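Long-range contact in alternansucrase (Leuconostoc mesenteroides, PDB 6HVG), which belongs to glycoside hydrolase family 70 and joins a TIM-barrel-type, calcium-binding region to a series of choline-binding-type repeats: residues 191-205 with 217-231. Numbering follows the deposited sequence.
Sequences KHIYFDSVTGKASSN and DAQGNQLKKSYVADS
His192 and Gly220 join the backbones at one end, where His192 N donates to Gly220 O (2.9 Å), while Gly220 CA sits close to His192 O. Gly220 closes a type I turn that begins at Asp217, and its CA lies against Ile193 CG1 (3.8 Å). The side chains of Lys191 and Ile193 border the turn, Lys191 CG lying 3.4 Å from Gln219 O: Ile193, its CG2 anti to the backbone N, sets that methyl 3.3 Å from Ala218 O, and the Ala202 methyl approaches the same carbonyl. Within the turn segment Asp217 OD1 accepts from Asn221 N and OD2, on its syn side and nearly straight at 171°, from Asn221 ND2, with a further weak ND2 bond to OD1.

At the other end Asn205 works as a clamp on Ser231. Its ND2 reaches Ser231 OG at 2.7 Å, tilted from the amide plane, and its OD1 takes a weak bond from Ser231 N. The same ND2 lies 3.1 Å above the centre of the Tyr194 ring, and Ser231 OG gives a further weak bond to Tyr194 OH. Between the ends, Val228 CG1 meets Ser204 CB. Strand 191-194 is thus tied to the turn 217-220, while Asn205, at the start of strand 205-209, holds Ser231 in the loop after strand 226-229, an arrangement consistent with the successive short beta hairpins of choline-binding repeats.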
loop_
_atom_site.group_PDB
_atom_site.type_symbol
_atom_site.label_atom_id
_atom_site.label_comp_id
_atom_site.label_asym_id
_atom_site.label_seq_id
_atom_site.Cartn_x
_atom_site.Cartn_y
_atom_site.Cartn_z
ATOM N N LYS A 191 28.964 13.120 35.649
ATOM C CA LYS A 191 27.866 12.214 35.352
ATOM C C LYS A 191 28.207 10.742 35.603
ATOM O O LYS A 191 29.285 10.277 35.290
ATOM C CB LYS A 191 27.415 12.416 33.899
ATOM C CG LYS A 191 27.049 13.861 33.546
ATOM C CD LYS A 191 26.070 14.469 34.551
ATOM C CE LYS A 191 25.232 15.594 33.950
ATOM N NZ LYS A 191 25.995 16.553 33.114
ATOM N N HIS A 192 27.251 10.031 36.185
ATOM C CA HIS A 192 27.323 8.599 36.421
ATOM C C HIS A 192 26.386 7.955 35.405
ATOM O O HIS A 192 25.185 7.884 35.617
ATOM C CB HIS A 192 26.870 8.311 37.858
ATOM C CG HIS A 192 27.363 7.014 38.412
ATOM N ND1 HIS A 192 28.707 6.722 38.541
ATOM C CD2 HIS A 192 26.694 5.956 38.931
ATOM C CE1 HIS A 192 28.844 5.526 39.083
ATOM N NE2 HIS A 192 27.640 5.038 39.328
ATOM N N ILE A 193 26.937 7.504 34.286
ATOM C CA ILE A 193 26.107 7.024 33.173
ATOM C C ILE A 193 26.201 5.510 32.992
ATOM O O ILE A 193 27.286 4.971 32.808
ATOM C CB ILE A 193 26.496 7.703 31.844
ATOM C CG1 ILE A 193 26.911 9.170 32.081
ATOM C CG2 ILE A 193 25.347 7.592 30.855
ATOM C CD1 ILE A 193 27.460 9.853 30.852
ATOM N N TYR A 194 25.053 4.840 33.059
ATOM C CA TYR A 194 24.953 3.414 32.728
ATOM C C TYR A 194 24.796 3.268 31.241
ATOM O O TYR A 194 24.172 4.109 30.593
ATOM C CB TYR A 194 23.741 2.754 33.417
ATOM C CG TYR A 194 23.551 1.272 33.126
ATOM C CD1 TYR A 194 22.465 0.827 32.371
ATOM C CD2 TYR A 194 24.464 0.312 33.605
ATOM C CE1 TYR A 194 22.277 -0.526 32.105
ATOM C CE2 TYR A 194 24.287 -1.044 33.338
ATOM C CZ TYR A 194 23.191 -1.460 32.584
ATOM O OH TYR A 194 22.995 -2.798 32.313
ATOM N N PHE A 195 25.355 2.186 30.714
ATOM C CA PHE A 195 25.223 1.849 29.311
ATOM C C PHE A 195 24.580 0.443 29.196
ATOM O O PHE A 195 24.862 -0.445 30.013
ATOM C CB PHE A 195 26.595 1.944 28.656
ATOM C CG PHE A 195 27.236 3.321 28.751
ATOM C CD1 PHE A 195 27.210 4.199 27.673
ATOM C CD2 PHE A 195 27.903 3.722 29.901
ATOM C CE1 PHE A 195 27.820 5.446 27.752
ATOM C CE2 PHE A 195 28.508 4.972 29.986
ATOM C CZ PHE A 195 28.458 5.837 28.915
ATOM N N ASP A 196 23.693 0.262 28.219
ATOM C CA ASP A 196 22.919 -0.989 28.062
ATOM C C ASP A 196 23.829 -2.197 27.804
ATOM O O ASP A 196 24.943 -2.043 27.305
ATOM C CB ASP A 196 21.915 -0.848 26.906
ATOM C CG ASP A 196 20.873 -1.962 26.877
ATOM O OD1 ASP A 196 19.900 -1.892 27.666
ATOM O OD2 ASP A 196 21.017 -2.894 26.049
ATOM N N SER A 197 23.346 -3.387 28.158
ATOM C CA SER A 197 24.134 -4.618 28.058
ATOM C C SER A 197 24.181 -5.235 26.642
ATOM O O SER A 197 25.107 -6.000 26.321
ATOM C CB SER A 197 23.606 -5.650 29.067
ATOM O OG SER A 197 22.392 -6.253 28.635
ATOM N N VAL A 198 23.178 -4.916 25.820
ATOM C CA VAL A 198 23.112 -5.379 24.427
ATOM C C VAL A 198 23.741 -4.346 23.480
ATOM O O VAL A 198 24.662 -4.672 22.731
ATOM C CB VAL A 198 21.646 -5.686 23.993
ATOM C CG1 VAL A 198 21.548 -6.013 22.505
ATOM C CG2 VAL A 198 21.087 -6.840 24.810
ATOM N N THR A 199 23.245 -3.109 23.533
ATOM C CA THR A 199 23.606 -2.066 22.561
ATOM C C THR A 199 24.756 -1.166 23.004
ATOM O O THR A 199 25.425 -0.565 22.168
ATOM C CB THR A 199 22.386 -1.175 22.237
ATOM O OG1 THR A 199 21.912 -0.534 23.431
ATOM C CG2 THR A 199 21.270 -2.010 21.645
ATOM N N GLY A 200 24.979 -1.083 24.314
ATOM C CA GLY A 200 25.972 -0.174 24.894
ATOM C C GLY A 200 25.542 1.278 24.879
ATOM O O GLY A 200 26.382 2.174 24.943
ATOM N N LYS A 201 24.230 1.488 24.798
ATOM C CA LYS A 201 23.614 2.803 24.682
ATOM C C LYS A 201 23.273 3.354 26.068
ATOM O O LYS A 201 22.752 2.625 26.921
ATOM C CB LYS A 201 22.328 2.678 23.868
ATOM C CG LYS A 201 21.637 3.988 23.574
ATOM C CD LYS A 201 20.236 3.772 23.039
ATOM C CE LYS A 201 19.277 4.780 23.662
ATOM N NZ LYS A 201 17.915 4.806 23.053
ATOM N N ALA A 202 23.530 4.639 26.283
ATOM C CA ALA A 202 23.265 5.253 27.581
ATOM C C ALA A 202 21.764 5.194 27.959
ATOM O O ALA A 202 20.887 5.685 27.223
ATOM C CB ALA A 202 23.799 6.683 27.612
ATOM N N SER A 203 21.481 4.551 29.093
ATOM C CA SER A 203 20.114 4.482 29.634
ATOM C C SER A 203 20.029 4.494 31.180
ATOM O O SER A 203 20.986 4.233 31.879
ATOM C CB SER A 203 19.345 3.277 29.047
ATOM O OG SER A 203 20.036 2.056 29.229
ATOM N N SER A 204 18.850 4.822 31.684
ATOM C CA SER A 204 18.583 4.896 33.113
ATOM C C SER A 204 18.843 3.596 33.845
ATOM O O SER A 204 18.513 2.519 33.371
ATOM C CB SER A 204 17.118 5.266 33.362
ATOM O OG SER A 204 16.851 6.565 32.889
ATOM N N ASN A 205 19.393 3.717 35.039
ATOM C CA ASN A 205 19.543 2.581 35.911
ATOM C C ASN A 205 19.725 3.034 37.351
ATOM O O ASN A 205 19.854 4.229 37.643
ATOM C CB ASN A 205 20.748 1.729 35.463
ATOM C CG ASN A 205 20.542 0.246 35.690
ATOM O OD1 ASN A 205 19.541 -0.185 36.238
ATOM N ND2 ASN A 205 21.504 -0.541 35.263
ATOM N N ASP A 217 19.653 8.916 35.340
ATOM C CA ASP A 217 18.986 9.048 34.050
ATOM C C ASP A 217 19.954 8.698 32.913
ATOM O O ASP A 217 21.107 8.303 33.149
ATOM C CB ASP A 217 18.375 10.447 33.909
ATOM C CG ASP A 217 19.397 11.534 33.616
ATOM O OD1 ASP A 217 20.635 11.312 33.646
ATOM O OD2 ASP A 217 18.944 12.653 33.348
ATOM N N ALA A 218 19.478 8.847 31.686
ATOM C CA ALA A 218 20.283 8.563 30.503
ATOM C C ALA A 218 21.489 9.479 30.390
ATOM O O ALA A 218 22.516 9.073 29.865
ATOM C CB ALA A 218 19.425 8.662 29.248
ATOM N N GLN A 219 21.373 10.713 30.877
ATOM C CA GLN A 219 22.514 11.650 30.859
ATOM C C GLN A 219 23.447 11.539 32.067
ATOM O O GLN A 219 24.467 12.237 32.133
ATOM C CB GLN A 219 22.025 13.088 30.668
ATOM C CG GLN A 219 21.530 13.316 29.246
ATOM C CD GLN A 219 21.127 14.751 28.969
ATOM O OE1 GLN A 219 20.360 15.358 29.736
ATOM N NE2 GLN A 219 21.619 15.303 27.844
ATOM N N GLY A 220 23.102 10.667 33.012
ATOM C CA GLY A 220 23.970 10.396 34.162
ATOM C C GLY A 220 23.750 11.258 35.394
ATOM O O GLY A 220 24.622 11.344 36.253
ATOM N N ASN A 221 22.569 11.857 35.497
ATOM C CA ASN A 221 22.226 12.696 36.635
ATOM C C ASN A 221 21.514 11.894 37.712
ATOM O O ASN A 221 20.606 11.113 37.404
ATOM C CB ASN A 221 21.312 13.847 36.205
ATOM C CG ASN A 221 21.874 14.624 35.041
ATOM O OD1 ASN A 221 22.863 15.356 35.189
ATOM N ND2 ASN A 221 21.261 14.468 33.871
ATOM N N GLN A 222 21.904 12.100 38.975
ATOM C CA GLN A 222 21.164 11.500 40.064
ATOM C C GLN A 222 19.718 12.012 40.010
ATOM O O GLN A 222 19.478 13.212 39.959
ATOM C CB GLN A 222 21.802 11.782 41.429
ATOM C CG GLN A 222 21.181 10.945 42.554
ATOM C CD GLN A 222 21.899 11.044 43.877
ATOM O OE1 GLN A 222 22.964 11.648 43.983
ATOM N NE2 GLN A 222 21.304 10.450 44.906
ATOM N N LEU A 223 18.767 11.087 40.004
ATOM C CA LEU A 223 17.368 11.427 39.898
ATOM C C LEU A 223 16.776 11.729 41.276
ATOM O O LEU A 223 17.095 11.077 42.266
ATOM C CB LEU A 223 16.602 10.295 39.207
ATOM C CG LEU A 223 16.925 10.161 37.711
ATOM C CD1 LEU A 223 16.376 8.881 37.110
ATOM C CD2 LEU A 223 16.405 11.353 36.926
ATOM N N LYS A 224 15.900 12.736 41.305
ATOM C CA LYS A 224 15.174 13.155 42.501
ATOM C C LYS A 224 13.689 13.155 42.199
ATOM O O LYS A 224 13.274 13.616 41.138
ATOM C CB LYS A 224 15.593 14.565 42.908
ATOM C CG LYS A 224 16.550 14.660 44.088
ATOM C CD LYS A 224 17.993 14.644 43.659
ATOM C CE LYS A 224 18.932 14.989 44.806
ATOM N NZ LYS A 224 18.879 16.412 45.232
ATOM N N LYS A 225 12.890 12.640 43.130
ATOM C CA LYS A 225 11.413 12.595 42.964
ATOM C C LYS A 225 10.987 11.991 41.622
ATOM O O LYS A 225 10.239 12.588 40.866
ATOM C CB LYS A 225 10.778 13.980 43.202
ATOM C CG LYS A 225 10.339 14.133 44.655
ATOM C CD LYS A 225 9.896 15.517 45.084
ATOM C CE LYS A 225 9.317 15.442 46.490
ATOM N NZ LYS A 225 8.830 16.759 46.949
ATOM N N SER A 226 11.483 10.791 41.349
ATOM C CA SER A 226 11.219 10.108 40.102
ATOM C C SER A 226 11.243 8.595 40.279
ATOM O O SER A 226 11.912 8.069 41.142
ATOM C CB SER A 226 12.269 10.519 39.084
ATOM O OG SER A 226 12.320 9.599 38.026
ATOM N N TYR A 227 10.480 7.903 39.446
ATOM C CA TYR A 227 10.534 6.448 39.341
ATOM C C TYR A 227 11.699 6.092 38.435
ATOM O O TYR A 227 11.964 6.794 37.456
ATOM C CB TYR A 227 9.255 5.892 38.702
ATOM C CG TYR A 227 8.037 5.871 39.593
ATOM C CD1 TYR A 227 7.925 4.945 40.629
ATOM C CD2 TYR A 227 6.971 6.740 39.377
ATOM C CE1 TYR A 227 6.799 4.900 41.446
ATOM C CE2 TYR A 227 5.839 6.692 40.177
ATOM C CZ TYR A 227 5.765 5.775 41.213
ATOM O OH TYR A 227 4.671 5.723 42.014
ATOM N N VAL A 228 12.393 5.009 38.761
ATOM C CA VAL A 228 13.341 4.392 37.825
ATOM C C VAL A 228 13.270 2.872 37.892
ATOM O O VAL A 228 13.159 2.281 38.976
ATOM C CB VAL A 228 14.801 4.791 38.089
ATOM C CG1 VAL A 228 15.652 4.472 36.867
ATOM C CG2 VAL A 228 14.901 6.262 38.431
ATOM N N ALA A 229 13.341 2.246 36.722
ATOM C CA ALA A 229 13.420 0.799 36.653
ATOM C C ALA A 229 14.869 0.466 36.432
ATOM O O ALA A 229 15.528 1.134 35.628
ATOM C CB ALA A 229 12.571 0.262 35.511
ATOM N N ASP A 230 15.370 -0.546 37.146
ATOM C CA ASP A 230 16.754 -0.979 36.969
ATOM C C ASP A 230 16.882 -2.052 35.873
ATOM O O ASP A 230 15.898 -2.404 35.217
ATOM C CB ASP A 230 17.384 -1.399 38.305
ATOM C CG ASP A 230 16.919 -2.764 38.801
ATOM O OD1 ASP A 230 16.247 -3.504 38.050
ATOM O OD2 ASP A 230 17.235 -3.099 39.969
ATOM N N SER A 231 18.101 -2.533 35.659
ATOM C CA SER A 231 18.395 -3.542 34.638
ATOM C C SER A 231 17.519 -4.793 34.750
ATOM O O SER A 231 17.049 -5.304 33.749
ATOM C CB SER A 231 19.877 -3.950 34.714
ATOM O OG SER A 231 20.731 -2.919 34.239
#